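PDB 6OSU: D-alanyl-D-alanine carboxypeptidase (Penicillin binding protein) family protein from Francisella tularensis subsp. tularensis, which probably removes the terminal D-alanine from the peptide side chains of cell-wall precursors, as a serine D-alanyl-D-alanine carboxypeptidase of the peptidase S11 family. Local coordinates for residues Arg60-Ala63 with Ser64-Ile68; Leu116-Gly119 with Met120-Ser124; Gln149-Ala153 with Ile154-Asn158; Gln172-Ala176 with His177-Leu181. All coordinates share one frame; numbering follows the deposited sequence.

Contact 1. Residues Arg60-Ala63 with Ser64-Ile68; sequences RAPA and SLTKI
The carbonyl oxygen of A63 is gripped twice by T66. A63 O lies 2.9 Å from T66 OG1 and 3.2 Å from T66 N. The hydroxyl arrives nearly head-on along the C=O bond (C=O...OG1 169°), whereas the amide comes from above the carbonyl plane. Threonine can supply both donors because its OG1 stands beside its own backbone N, with chi1 at -56°. One residue earlier, P62 O takes the amide of L65 (L65 N to P62 O, 3.3 Å), again from above the carbonyl plane. This closes a tight turn in which L65 CB and CG pack against the same oxygen, CG at 3.3 Å from P62 O. The pyrrolidine ring crosses T66 at a slant and rests CB against its hydroxyl, P62 CB to T66 OG1 being 3.4 Å.

The turn sets up the SxxK motif of penicillin-recognising enzymes at the start of helix 66-79. S64 is the predicted acyl-ester nucleophile and K67 the predicted proton acceptor. The lysine leaves the helix almost fully stretched and bends only at its last torsion (chi4 67°), which brings K67 NZ to 2.9 Å from S64 OG. K67 NZ is also held by N126 OD1 and the carbonyl of D165, so its position is fixed from several sides. S64 OG in turn bonds to S124 OG, and its side chain touches K278 on strand 274-282. L65 packs on M179 of helix 176-189 and on V290 of strand 288-295.

Contact 2. Residues Leu116-Gly119 with Met120-Ser124; sequences LVTG and MDVVS
V117 and D121 lie side by side one helical turn apart, joined by the bond from D121 N to V117 O at 2.9 Å. The carboxylate swings back over that turn, since D121 CG sits beside its own backbone N (chi1 -63°), and one oxygen meets a methyl: V117 CG1 to D121 OD2 is 3.3 Å. The other oxygen, OD1, has a weak bond from S71 OG of helix 66-79. T118 and V122 repeat the parallel arrangement, with V122 N bound to T118 O at 2.9 Å and the methyls T118 CG2 and V122 CG2 in contact at 3.9 Å. The T118 hydroxyl is engaged earlier in the helix, by the carbonyl of R114.

L116 O is satisfied in the same way by M120 N, at 2.9 Å. The thioether of M120 folds back at its last torsion (chi3 52°), placing CE 4.3 Å from V117 CG2, while the side chain also packs against T70 and S71. The helix widens to a pi-type turn at 120-123. The i+4 bonds are weak there, V123 N to G119 O (3.1 Å) and S124 N to M120 O, and G119 is also backbone-bonded to G125. S124 then leaves helical geometry with positive phi, and its hydroxyl binds K278 NZ. This presents S124, a predicted active-site residue, at the end of helix 113-123, consistent with the serine of the SxN motif in penicillin-binding proteins.

Contact 3. Residues Gln149-Ala153 with Ile154-Asn158; sequences QTAKA and IGMNN
From A151 to M156 the backbone closes off helix 140-154 by reversing at G155, whose phi is positive. A151 O receives the amide of M156 at 2.9 Å (M156 N to A151 O). K152 O receives that of G155 at 3.1 Å (G155 N to K152 O), with the donor far above the carbonyl plane. G155 N is also weakly bonded to A151 O, which is thus shared between two successive amides. The preceding helical bond is regular, I154 N to T150 O at 3.0 Å.

Among the side chains, I154 leans back over the last turn. Its CG1 stands beside the backbone N (chi1 -56°) and lies 3.2 Å from T150 O, while the two side chains meet obliquely, I154 CD1 to T150 CG2 4.0 Å. The hydroxyl of T150 is taken up by the carbonyl of L146. Past the reversal, M156 returns to the last turn: its CB covers the carbonyl that its amide has bonded, 3.4 Å from A151 O, and the sulfur lies against the methyl, A151 CB to M156 SD being 4.2 Å.

M156 also packs on D178 and L182 of helix 176-189, and A151 on M69 of helix 66-79. The paired bonds with a positive-phi glycine at C-prime make this a Schellman motif, followed by an inverse gamma turn centred on M156.

Contact 4. Residues Gln172-Ala176 with His177-Leu181; sequences QYTTA and HDMAL
With chi1 at 72°, T175 holds OG1 between its backbone N and carbonyl carbon, where it can accept the amide of D178 (T175 OG1 to D178 N, 2.9 Å, N-H...O 161°). T175 is thereby the N-cap of helix 176-189. D178 CB lies 3.3 Å from T175 OG1, and with chi1 -86° CG stands beside the backbone N, which turns the carboxylate toward the same hydroxyl (D178 CG to T175 OG1, 3.4 Å). A water joins the two residues: it lies 2.8 Å from T175 OG1 and 2.7 Å from D178 OD1, to which it probably donates. The other carboxylate oxygen, D178 OD2, accepts from N158 N and T159 OG1, so the acid ties the helix start to the preceding loop.

The first regular turn follows, M179 N to T175 O at 2.9 Å. M179 bends at chi2 and crosses T174 at about a right angle, its CE touching the methyl (M179 CE to T174 CG2, 3.9 Å). T174 OG1 itself pairs with T159 OG1. L181 CD1 sits 3.8 Å above one face of the H177 ring, offset toward its rim.

A176 and A180 set helix 176-189 against V41 of strand 39-44, while A176 and M179 pack on V303 of strand 298-307.

Contacts 1, 2 and 4 are largely buried, whereas contact 3 mixes buried with exposed residues. Two of them begin helices and two end them: 1 and 4 lie at helix starts, where threonine side chains bond to backbone atoms, and 2 and 3 lie where helices unwind, one through a pi-type turn and the other through glycine. Contacts 1 and 2 meet at S64 and S124 and hold polar groups of the predicted active site. Contacts 1 and 4 join through the bond between R60 O and T174 N, and contacts 3 and 4 through the D178 carboxylate. Contact 2 touches neither contact 3 nor contact 4; its nearest atoms are about 13 Å and 12 Å from theirs.

Contact 1. Residues Arg60-Ala63 with Ser64-Ile68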
loop_
_atom_site.group_PDB
_atom_site.type_symbol
_atom_site.label_atom_id
_atom_site.label_comp_id
_atom_site.label_asym_id
_atom_site.label_seq_id
_atom_site.Cartn_x
_atom_site.Cartn_y
_atom_site.Cartn_z
ATOM N N ARG A 60 -10.113 1.053 15.179
ATOM C CA ARG A 60 -10.393 -0.359 15.383
ATOM C C ARG A 60 -9.106 -1.064 15.783
ATOM O O ARG A 60 -8.017 -0.486 15.731
ATOM C CB ARG A 60 -10.981 -1.016 14.125
ATOM C CG ARG A 60 -12.146 -0.284 13.499
ATOM C CD ARG A 60 -12.849 -1.184 12.492
ATOM N NE ARG A 60 -13.861 -2.031 13.124
ATOM C CZ ARG A 60 -13.663 -3.290 13.506
ATOM N NH1 ARG A 60 -12.484 -3.866 13.322
ATOM N NH2 ARG A 60 -14.649 -3.972 14.073
ATOM N N ALA A 61 -9.239 -2.336 16.167
ATOM C CA ALA A 61 -8.091 -3.088 16.652
ATOM C C ALA A 61 -7.188 -3.468 15.478
ATOM O O ALA A 61 -7.678 -3.714 14.372
ATOM C CB ALA A 61 -8.547 -4.337 17.407
ATOM N N PRO A 62 -5.863 -3.495 15.673
ATOM C CA PRO A 62 -4.966 -3.698 14.528
ATOM C C PRO A 62 -4.765 -5.159 14.146
ATOM O O PRO A 62 -4.572 -5.449 12.965
ATOM C CB PRO A 62 -3.644 -3.067 14.994
ATOM C CG PRO A 62 -3.963 -2.350 16.265
ATOM C CD PRO A 62 -5.115 -3.080 16.865
ATOM N N ALA A 63 -4.769 -6.074 15.110
ATOM C CA ALA A 63 -4.454 -7.504 14.860
ATOM C C ALA A 63 -3.040 -7.575 14.267
ATOM O O ALA A 63 -2.189 -6.744 14.616
ATOM C CB ALA A 63 -5.537 -8.143 14.010
ATOM N N SER A 64 -2.749 -8.527 13.371
ATOM C CA SER A 64 -1.393 -8.697 12.854
ATOM C C SER A 64 -0.987 -7.625 11.856
ATOM O O SER A 64 0.146 -7.690 11.368
ATOM C CB SER A 64 -1.225 -10.068 12.190
ATOM O OG SER A 64 -1.006 -11.100 13.141
ATOM N N LEU A 65 -1.858 -6.661 11.536
ATOM C CA LEU A 65 -1.407 -5.518 10.751
ATOM C C LEU A 65 -0.328 -4.744 11.493
ATOM O O LEU A 65 0.466 -4.034 10.862
ATOM C CB LEU A 65 -2.588 -4.611 10.409
ATOM C CG LEU A 65 -3.791 -5.275 9.730
ATOM C CD1 LEU A 65 -4.735 -4.219 9.164
ATOM C CD2 LEU A 65 -3.352 -6.251 8.641
ATOM N N THR A 66 -0.295 -4.878 12.827
ATOM C CA THR A 66 0.812 -4.370 13.631
ATOM C C THR A 66 2.158 -4.800 13.057
ATOM O O THR A 66 3.112 -4.014 13.039
ATOM C CB THR A 66 0.668 -4.863 15.074
ATOM O OG1 THR A 66 -0.607 -4.472 15.612
ATOM C CG2 THR A 66 1.783 -4.316 15.949
ATOM N N LYS A 67 2.246 -6.044 12.571
ATOM C CA LYS A 67 3.503 -6.571 12.049
ATOM C C LYS A 67 4.025 -5.774 10.861
ATOM O O LYS A 67 5.219 -5.860 10.550
ATOM C CB LYS A 67 3.338 -8.038 11.645
ATOM C CG LYS A 67 3.118 -8.999 12.806
ATOM C CD LYS A 67 3.192 -10.441 12.330
ATOM C CE LYS A 67 3.084 -11.427 13.487
ATOM N NZ LYS A 67 1.738 -11.421 14.141
ATOM N N ILE A 68 3.167 -5.006 10.186
ATOM C CA ILE A 68 3.648 -4.171 9.089
ATOM C C ILE A 68 4.564 -3.080 9.618
ATOM O O ILE A 68 5.610 -2.786 9.025
ATOM C CB ILE A 68 2.469 -3.577 8.300
ATOM C CG1 ILE A 68 1.614 -4.690 7.693
ATOM C CG2 ILE A 68 2.977 -2.645 7.211
ATOM C CD1 ILE A 68 0.370 -4.180 7.011
#

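Contact 2. Residues Leu116-Gly119 with Met120-Ser124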
loop_
_atom_site.group_PDB
_atom_site.type_symbol
_atom_site.label_atom_id
_atom_site.label_comp_id
_atom_site.label_asym_id
_atom_site.label_seq_id
_atom_site.Cartn_x
_atom_site.Cartn_y
_atom_site.Cartn_z
ATOM N N LEU A 116 13.889 -14.302 9.287
ATOM C CA LEU A 116 12.946 -13.804 10.287
ATOM C C LEU A 116 11.909 -12.879 9.662
ATOM O O LEU A 116 10.725 -12.940 10.013
ATOM C CB LEU A 116 13.690 -13.081 11.410
ATOM C CG LEU A 116 14.496 -13.935 12.386
ATOM C CD1 LEU A 116 15.200 -13.051 13.402
ATOM C CD2 LEU A 116 13.596 -14.941 13.083
ATOM N N VAL A 117 12.334 -12.010 8.742
ATOM C CA VAL A 117 11.387 -11.114 8.086
ATOM C C VAL A 117 10.423 -11.908 7.215
ATOM O O VAL A 117 9.226 -11.600 7.150
ATOM C CB VAL A 117 12.137 -10.040 7.277
ATOM C CG1 VAL A 117 11.172 -9.236 6.425
ATOM C CG2 VAL A 117 12.901 -9.124 8.211
ATOM N N THR A 118 10.924 -12.943 6.536
ATOM C CA THR A 118 10.045 -13.804 5.753
ATOM C C THR A 118 9.018 -14.488 6.648
ATOM O O THR A 118 7.829 -14.552 6.311
ATOM C CB THR A 118 10.867 -14.840 4.982
ATOM O OG1 THR A 118 11.911 -14.179 4.258
ATOM C CG2 THR A 118 9.986 -15.590 3.994
ATOM N N GLY A 119 9.456 -14.996 7.801
ATOM C CA GLY A 119 8.515 -15.589 8.735
ATOM C C GLY A 119 7.473 -14.594 9.207
ATOM O O GLY A 119 6.287 -14.918 9.300
ATOM N N MET A 120 7.898 -13.362 9.489
ATOM C CA MET A 120 6.974 -12.344 9.980
ATOM C C MET A 120 5.957 -11.953 8.913
ATOM O O MET A 120 4.753 -11.885 9.187
ATOM C CB MET A 120 7.762 -11.123 10.455
ATOM C CG MET A 120 6.918 -9.941 10.896
ATOM S SD MET A 120 7.974 -8.620 11.528
ATOM C CE MET A 120 9.145 -8.445 10.184
ATOM N N ASP A 121 6.420 -11.710 7.683
ATOM C CA ASP A 121 5.546 -11.192 6.634
ATOM C C ASP A 121 4.675 -12.277 6.009
ATOM O O ASP A 121 3.488 -12.050 5.751
ATOM C CB ASP A 121 6.380 -10.513 5.550
ATOM C CG ASP A 121 7.132 -9.303 6.060
ATOM O OD1 ASP A 121 6.771 -8.770 7.136
ATOM O OD2 ASP A 121 8.079 -8.869 5.370
ATOM N N VAL A 122 5.246 -13.449 5.749
ATOM C CA VAL A 122 4.565 -14.485 4.977
ATOM C C VAL A 122 3.765 -15.414 5.876
ATOM O O VAL A 122 2.644 -15.800 5.545
ATOM C CB VAL A 122 5.599 -15.269 4.146
ATOM C CG1 VAL A 122 4.920 -16.352 3.324
ATOM C CG2 VAL A 122 6.393 -14.313 3.267
ATOM N N VAL A 123 4.340 -15.778 7.019
ATOM C CA VAL A 123 3.745 -16.750 7.927
ATOM C C VAL A 123 3.096 -16.078 9.134
ATOM O O VAL A 123 2.327 -16.728 9.860
ATOM C CB VAL A 123 4.819 -17.792 8.331
ATOM C CG1 VAL A 123 4.536 -18.467 9.675
ATOM C CG2 VAL A 123 4.950 -18.837 7.235
ATOM N N SER A 124 3.342 -14.784 9.342
ATOM C CA SER A 124 2.809 -14.044 10.484
ATOM C C SER A 124 3.311 -14.630 11.801
ATOM O O SER A 124 2.590 -14.656 12.804
ATOM C CB SER A 124 1.276 -13.991 10.456
ATOM O OG SER A 124 0.794 -12.871 11.171
#

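Contact 3. Residues Gln149-Ala153 with Ile154-Asn158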
loop_
_atom_site.group_PDB
_atom_site.type_symbol
_atom_site.label_atom_id
_atom_site.label_comp_id
_atom_site.label_asym_id
_atom_site.label_seq_id
_atom_site.Cartn_x
_atom_site.Cartn_y
_atom_site.Cartn_z
ATOM N N GLN A 149 6.485 6.106 17.932
ATOM C CA GLN A 149 7.154 7.297 17.414
ATOM C C GLN A 149 7.163 7.297 15.893
ATOM O O GLN A 149 6.886 8.321 15.258
ATOM C CB GLN A 149 8.584 7.379 17.941
ATOM C CG GLN A 149 8.704 7.605 19.427
ATOM C CD GLN A 149 10.128 7.431 19.908
ATOM O OE1 GLN A 149 10.367 6.946 21.014
ATOM N NE2 GLN A 149 11.088 7.817 19.073
ATOM N N THR A 150 7.505 6.156 15.293
ATOM C CA THR A 150 7.528 6.059 13.839
ATOM C C THR A 150 6.144 6.310 13.253
ATOM O O THR A 150 6.012 6.946 12.201
ATOM C CB THR A 150 8.059 4.687 13.419
ATOM O OG1 THR A 150 9.395 4.520 13.912
ATOM C CG2 THR A 150 8.069 4.551 11.902
ATOM N N ALA A 151 5.098 5.833 13.932
ATOM C CA ALA A 151 3.741 6.065 13.453
ATOM C C ALA A 151 3.415 7.554 13.425
ATOM O O ALA A 151 2.830 8.048 12.454
ATOM C CB ALA A 151 2.740 5.305 14.322
ATOM N N LYS A 152 3.795 8.288 14.478
ATOM C CA LYS A 152 3.588 9.734 14.483
ATOM C C LYS A 152 4.355 10.403 13.349
ATOM O O LYS A 152 3.859 11.350 12.726
ATOM C CB LYS A 152 4.015 10.334 15.826
ATOM C CG LYS A 152 3.262 9.811 17.045
ATOM C CD LYS A 152 1.860 10.392 17.157
ATOM C CE LYS A 152 1.183 9.926 18.442
ATOM N NZ LYS A 152 -0.177 10.511 18.627
ATOM N N ALA A 153 5.563 9.917 13.059
ATOM C CA ALA A 153 6.385 10.540 12.027
ATOM C C ALA A 153 5.820 10.316 10.630
ATOM O O ALA A 153 5.941 11.193 9.767
ATOM C CB ALA A 153 7.816 10.014 12.110
ATOM N N ILE A 154 5.215 9.153 10.378
ATOM C CA ILE A 154 4.582 8.909 9.087
ATOM C C ILE A 154 3.302 9.723 8.932
ATOM O O ILE A 154 2.850 9.960 7.806
ATOM C CB ILE A 154 4.316 7.401 8.918
ATOM C CG1 ILE A 154 5.617 6.614 9.078
ATOM C CG2 ILE A 154 3.699 7.093 7.559
ATOM C CD1 ILE A 154 5.441 5.125 8.917
ATOM N N GLY A 155 2.720 10.190 10.029
ATOM C CA GLY A 155 1.447 10.874 9.983
ATOM C C GLY A 155 0.258 10.015 10.348
ATOM O O GLY A 155 -0.880 10.413 10.070
ATOM N N MET A 156 0.485 8.848 10.945
ATOM C CA MET A 156 -0.584 7.978 11.427
ATOM C C MET A 156 -1.025 8.501 12.790
ATOM O O MET A 156 -0.564 8.046 13.838
ATOM C CB MET A 156 -0.107 6.533 11.501
ATOM C CG MET A 156 0.589 6.042 10.238
ATOM S SD MET A 156 1.415 4.457 10.475
ATOM C CE MET A 156 0.031 3.437 10.976
ATOM N N ASN A 157 -1.934 9.473 12.772
ATOM C CA ASN A 157 -2.327 10.180 13.981
ATOM C C ASN A 157 -3.416 9.471 14.772
ATOM O O ASN A 157 -3.749 9.921 15.875
ATOM C CB ASN A 157 -2.796 11.596 13.631
ATOM C CG ASN A 157 -1.690 12.442 13.036
ATOM O OD1 ASN A 157 -1.767 12.857 11.881
ATOM N ND2 ASN A 157 -0.655 12.705 13.825
ATOM N N ASN A 158 -3.979 8.389 14.246
ATOM C CA ASN A 158 -4.991 7.644 14.984
ATOM C C ASN A 158 -4.555 6.196 15.138
ATOM O O ASN A 158 -5.308 5.272 14.814
ATOM C CB ASN A 158 -6.345 7.739 14.282
ATOM C CG ASN A 158 -6.885 9.154 14.251
ATOM O OD1 ASN A 158 -6.965 9.822 15.283
ATOM N ND2 ASN A 158 -7.247 9.624 13.064
#

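Contact 4. Residues Gln172-Ala176 with His177-Leu181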
loop_
_atom_site.group_PDB
_atom_site.type_symbol
_atom_site.label_atom_id
_atom_site.label_comp_id
_atom_site.label_asym_id
_atom_site.label_seq_id
_atom_site.Cartn_x
_atom_site.Cartn_y
_atom_site.Cartn_z
ATOM N N GLN A 172 -4.869 -0.389 22.067
ATOM C CA GLN A 172 -4.370 -0.912 20.801
ATOM C C GLN A 172 -5.371 -0.541 19.714
ATOM O O GLN A 172 -6.510 -1.017 19.744
ATOM C CB GLN A 172 -4.201 -2.424 20.909
ATOM C CG GLN A 172 -3.362 -3.085 19.843
ATOM C CD GLN A 172 -3.308 -4.594 20.013
ATOM O OE1 GLN A 172 -3.428 -5.347 19.043
ATOM N NE2 GLN A 172 -3.137 -5.043 21.250
ATOM N N TYR A 173 -4.958 0.291 18.758
ATOM C CA TYR A 173 -5.875 0.668 17.689
ATOM C C TYR A 173 -5.118 1.237 16.500
ATOM O O TYR A 173 -3.959 1.646 16.607
ATOM C CB TYR A 173 -6.923 1.682 18.168
ATOM C CG TYR A 173 -6.345 2.944 18.764
ATOM C CD1 TYR A 173 -5.911 3.986 17.955
ATOM C CD2 TYR A 173 -6.246 3.098 20.141
ATOM C CE1 TYR A 173 -5.384 5.142 18.498
ATOM C CE2 TYR A 173 -5.722 4.250 20.694
ATOM C CZ TYR A 173 -5.294 5.269 19.868
ATOM O OH TYR A 173 -4.774 6.419 20.417
ATOM N N THR A 174 -5.808 1.252 15.364
ATOM C CA THR A 174 -5.373 1.943 14.161
ATOM C C THR A 174 -6.618 2.243 13.337
ATOM O O THR A 174 -7.744 1.989 13.773
ATOM C CB THR A 174 -4.362 1.119 13.359
ATOM O OG1 THR A 174 -3.912 1.891 12.240
ATOM C CG2 THR A 174 -5.000 -0.168 12.849
ATOM N N THR A 175 -6.414 2.800 12.145
ATOM C CA THR A 175 -7.509 3.087 11.230
ATOM C C THR A 175 -7.130 2.606 9.838
ATOM O O THR A 175 -5.956 2.386 9.532
ATOM C CB THR A 175 -7.864 4.587 11.183
ATOM O OG1 THR A 175 -6.832 5.310 10.499
ATOM C CG2 THR A 175 -8.035 5.150 12.586
ATOM N N ALA A 176 -8.148 2.438 8.991
ATOM C CA ALA A 176 -7.889 2.036 7.613
ATOM C C ALA A 176 -7.069 3.091 6.884
ATOM O O ALA A 176 -6.186 2.759 6.087
ATOM C CB ALA A 176 -9.208 1.770 6.883
ATOM N N HIS A 177 -7.336 4.369 7.161
ATOM C CA HIS A 177 -6.554 5.441 6.552
ATOM C C HIS A 177 -5.107 5.398 7.029
ATOM O O HIS A 177 -4.173 5.521 6.229
ATOM C CB HIS A 177 -7.191 6.794 6.871
ATOM C CG HIS A 177 -6.540 7.952 6.180
ATOM N ND1 HIS A 177 -6.787 9.261 6.535
ATOM C CD2 HIS A 177 -5.661 8.001 5.151
ATOM C CE1 HIS A 177 -6.083 10.066 5.758
ATOM N NE2 HIS A 177 -5.391 9.326 4.911
ATOM N N ASP A 178 -4.903 5.219 8.337
ATOM C CA ASP A 178 -3.545 5.168 8.868
ATOM C C ASP A 178 -2.773 3.985 8.301
ATOM O O ASP A 178 -1.574 4.096 8.016
ATOM C CB ASP A 178 -3.577 5.099 10.393
ATOM C CG ASP A 178 -3.669 6.470 11.041
ATOM O OD1 ASP A 178 -3.939 7.459 10.323
ATOM O OD2 ASP A 178 -3.456 6.557 12.270
ATOM N N MET A 179 -3.442 2.841 8.126
ATOM C CA MET A 179 -2.759 1.669 7.592
ATOM C C MET A 179 -2.431 1.833 6.114
ATOM O O MET A 179 -1.413 1.310 5.646
ATOM C CB MET A 179 -3.604 0.419 7.828
ATOM C CG MET A 179 -3.414 -0.175 9.214
ATOM S SD MET A 179 -1.752 -0.846 9.405
ATOM C CE MET A 179 -1.584 -0.866 11.191
ATOM N N ALA A 180 -3.264 2.562 5.368
ATOM C CA ALA A 180 -2.935 2.856 3.978
ATOM C C ALA A 180 -1.752 3.811 3.886
ATOM O O ALA A 180 -0.907 3.682 2.992
ATOM C CB ALA A 180 -4.155 3.433 3.258
ATOM N N LEU A 181 -1.673 4.777 4.803
ATOM C CA LEU A 181 -0.515 5.663 4.834
ATOM C C LEU A 181 0.762 4.877 5.100
ATOM O O LEU A 181 1.784 5.089 4.436
ATOM C CB LEU A 181 -0.717 6.749 5.891
ATOM C CG LEU A 181 -1.767 7.821 5.571
ATOM C CD1 LEU A 181 -2.097 8.650 6.801
ATOM C CD2 LEU A 181 -1.286 8.723 4.441
HETATM O O HOH W 1 -6.585 8.098 10.390
#